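Local coordinates for UPF0434 family protein (Haloferax volcanii, PDB 6F5Z) that probably activates partner methyltransferases as the small Trm112 subunit of a holoenzyme, here in complex with the putative methyltransferase Hvo_0019, at residues Val22-Arg25 / Ile31-Arg34. Numbering follows the deposited sequence.
Sequences VDER and IEGR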
ATOM      1  N   VAL C  22      39.401   0.993 -13.275  1.00 17.33           N
ATOM      2  CA  VAL C  22      39.513  -0.272 -12.552  1.00 17.04           C
ATOM      3  C   VAL C  22      40.962  -0.594 -12.227  1.00 19.52           C
ATOM      4  O   VAL C  22      41.813  -0.595 -13.127  1.00 21.63           O
ATOM      5  CB  VAL C  22      38.874  -1.402 -13.401  1.00 18.37           C
ATOM      6  CG1 VAL C  22      39.009  -2.758 -12.738  1.00 17.82           C
ATOM      7  CG2 VAL C  22      37.403  -1.126 -13.690  1.00 18.23           C
ATOM      8  N   ASP C  23      41.235  -0.904 -10.959  1.00 16.25           N
ATOM      9  CA  ASP C  23      42.550  -1.356 -10.561  1.00 18.34           C
ATOM     10  C   ASP C  23      42.569  -2.827 -10.267  1.00 22.38           C
ATOM     11  O   ASP C  23      43.604  -3.448 -10.439  1.00 23.51           O
ATOM     12  CB  ASP C  23      43.090  -0.574  -9.374  1.00 20.67           C
ATOM     13  CG  ASP C  23      43.448   0.811  -9.797  1.00 33.42           C
ATOM     14  OD1 ASP C  23      44.393   0.956 -10.621  1.00 35.00           O
ATOM     15  OD2 ASP C  23      42.742   1.729  -9.408  1.00 36.91           O
ATOM     16  N   GLU C  24      41.444  -3.404  -9.829  1.00 16.75           N
ATOM     17  CA  GLU C  24      41.360  -4.836  -9.532  1.00 16.10           C
ATOM     18  C   GLU C  24      39.940  -5.301  -9.759  1.00 16.71           C
ATOM     19  O   GLU C  24      39.000  -4.627  -9.301  1.00 16.46           O
ATOM     20  CB  GLU C  24      41.766  -5.130  -8.067  1.00 17.93           C
ATOM     21  CG  GLU C  24      41.745  -6.609  -7.702  1.00 21.90           C
ATOM     22  CD  GLU C  24      42.013  -6.915  -6.248  1.00 24.58           C
ATOM     23  OE1 GLU C  24      42.217  -5.972  -5.448  1.00 21.77           O
ATOM     24  OE2 GLU C  24      41.995  -8.111  -5.897  1.00 25.16           O
ATOM     25  N   ARG C  25      39.777  -6.433 -10.446  1.00 16.74           N
ATOM     26  CA  ARG C  25      38.448  -6.962 -10.723  1.00 16.19           C
ATOM     27  C   ARG C  25      38.444  -8.473 -10.689  1.00 19.07           C
ATOM     28  O   ARG C  25      39.509  -9.100 -10.795  1.00 20.08           O
ATOM     29  CB  ARG C  25      37.944  -6.454 -12.082  1.00 16.80           C
ATOM     30  CG  ARG C  25      38.705  -7.012 -13.301  1.00 17.71           C
ATOM     31  CD  ARG C  25      38.196  -6.471 -14.636  1.00 18.49           C
ATOM     32  NE  ARG C  25      36.744  -6.671 -14.746  1.00 18.35           N
ATOM     33  CZ  ARG C  25      35.896  -5.796 -15.278  1.00 21.82           C
ATOM     34  NH1 ARG C  25      36.346  -4.664 -15.820  1.00 20.99           N
ATOM     35  NH2 ARG C  25      34.591  -6.028 -15.247  1.00 19.88           N
ATOM     36  N   ILE C  31      36.651  -4.587  -7.640  1.00 15.23           N
ATOM     37  CA  ILE C  31      37.113  -4.672  -6.249  1.00 15.86           C
ATOM     38  C   ILE C  31      37.841  -3.401  -5.861  1.00 17.07           C
ATOM     39  O   ILE C  31      37.581  -2.872  -4.775  1.00 17.76           O
ATOM     40  CB  ILE C  31      38.008  -5.922  -6.050  1.00 18.09           C
ATOM     41  CG1 ILE C  31      37.266  -7.208  -6.500  1.00 17.49           C
ATOM     42  CG2 ILE C  31      38.506  -6.018  -4.600  1.00 19.04           C
ATOM     43  CD1 ILE C  31      38.136  -8.394  -6.750  1.00 25.50           C
ATOM     44  N   GLU C  32      38.742  -2.895  -6.735  1.00 14.77           N
ATOM     45  CA  GLU C  32      39.461  -1.666  -6.457  1.00 14.03           C
ATOM     46  C   GLU C  32      39.372  -0.780  -7.680  1.00 16.48           C
ATOM     47  O   GLU C  32      39.456  -1.287  -8.791  1.00 15.95           O
ATOM     48  CB  GLU C  32      40.939  -1.939  -6.134  1.00 15.25           C
ATOM     49  CG  GLU C  32      41.145  -2.785  -4.898  1.00 16.44           C
ATOM     50  CD  GLU C  32      40.635  -2.215  -3.582  1.00 20.22           C
ATOM     51  OE1 GLU C  32      40.588  -0.964  -3.458  1.00 18.90           O
ATOM     52  OE2 GLU C  32      40.446  -3.015  -2.633  1.00 19.64           O
ATOM     53  N   GLY C  33      39.215   0.519  -7.463  1.00 15.90           N
ATOM     54  CA  GLY C  33      39.090   1.441  -8.571  1.00 15.74           C
ATOM     55  C   GLY C  33      38.474   2.731  -8.092  1.00 16.78           C
ATOM     56  O   GLY C  33      38.538   3.044  -6.901  1.00 16.92           O
ATOM     57  N   ARG C  34      37.921   3.480  -9.030  1.00 15.00           N
ATOM     58  CA  ARG C  34      37.292   4.727  -8.654  1.00 15.30           C
ATOM     59  C   ARG C  34      36.292   5.133  -9.718  1.00 15.62           C
ATOM     60  O   ARG C  34      36.399   4.727 -10.873  1.00 16.15           O
ATOM     61  CB  ARG C  34      38.335   5.838  -8.413  1.00 19.13           C
ATOM     62  CG  ARG C  34      39.157   6.165  -9.646  1.00 22.98           C
ATOM     63  CD  ARG C  34      40.553   6.742  -9.316  1.00 24.64           C
ATOM     64  NE  ARG C  34      41.248   5.862  -8.383  1.00 24.38           N
ATOM     65  CZ  ARG C  34      41.861   4.726  -8.732  1.00 26.21           C
ATOM     66  NH1 ARG C  34      41.994   4.397 -10.013  1.00 21.63           N
ATOM     67  NH2 ARG C  34      42.370   3.932  -7.804  1.00 27.11           N
TER
HETATM   68  O   HOH W   1      41.606  -5.491  -2.754  1.00 23.96           O
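Glu32 O is gripped by two consecutive backbone amides of residues 22-25: Asp23 N at 2.8 Å and Glu24 N at 3.1 Å, both arriving from the same face of its carbonyl plane. The pattern then repeats with the roles exchanged. Glu24 O takes Ile31 N at 2.9 Å and Glu32 N, again from one face of the plane, so four N-H groups converge on two carbonyl oxygens. Asp23 and Glu24 together face the single residue Glu32, and the carboxylate of Asp23 turns to Arg34. There OD2 of Asp23 receives both NH1 and NH2 of Arg34, each at 2.8 Å, an end-on grip in which two nitrogens share one oxygen. That oxygen lies near the guanidinium plane, while the carboxylate itself is twisted 56° from it. The arginine gets there by a bent chain, with CG wedged between the backbone N and carbonyl carbon (chi1 62°) and a further bend at chi3; its NH1 also pairs with Glu21. On one face of the bulged strands, the side chains of Glu24 and Glu32 lie side by side and point the same way, their CB atoms 3.8 Å apart. Glu24 OE1 and Glu32 OE2 lie 4.5 Å apart, and a water donates a hydrogen bond to each, which probably eases the like charge; Glu32 OE2 also accepts from Asp48 N. The extended Glu24 chain crosses Ile31, whose CG2 lies 3.8 Å from Glu24 OE1. Beyond Glu24, Arg25 turns its CB away from Ile31 and carries its guanidinium to Glu3. Two overlapping classic beta bulges thus mark the corner where a beta hairpin bends, passing from the four-stranded antiparallel sheet into the short two-stranded one at its tip, within the zinc-beta-ribbon-clan fold of Trm112-like proteins.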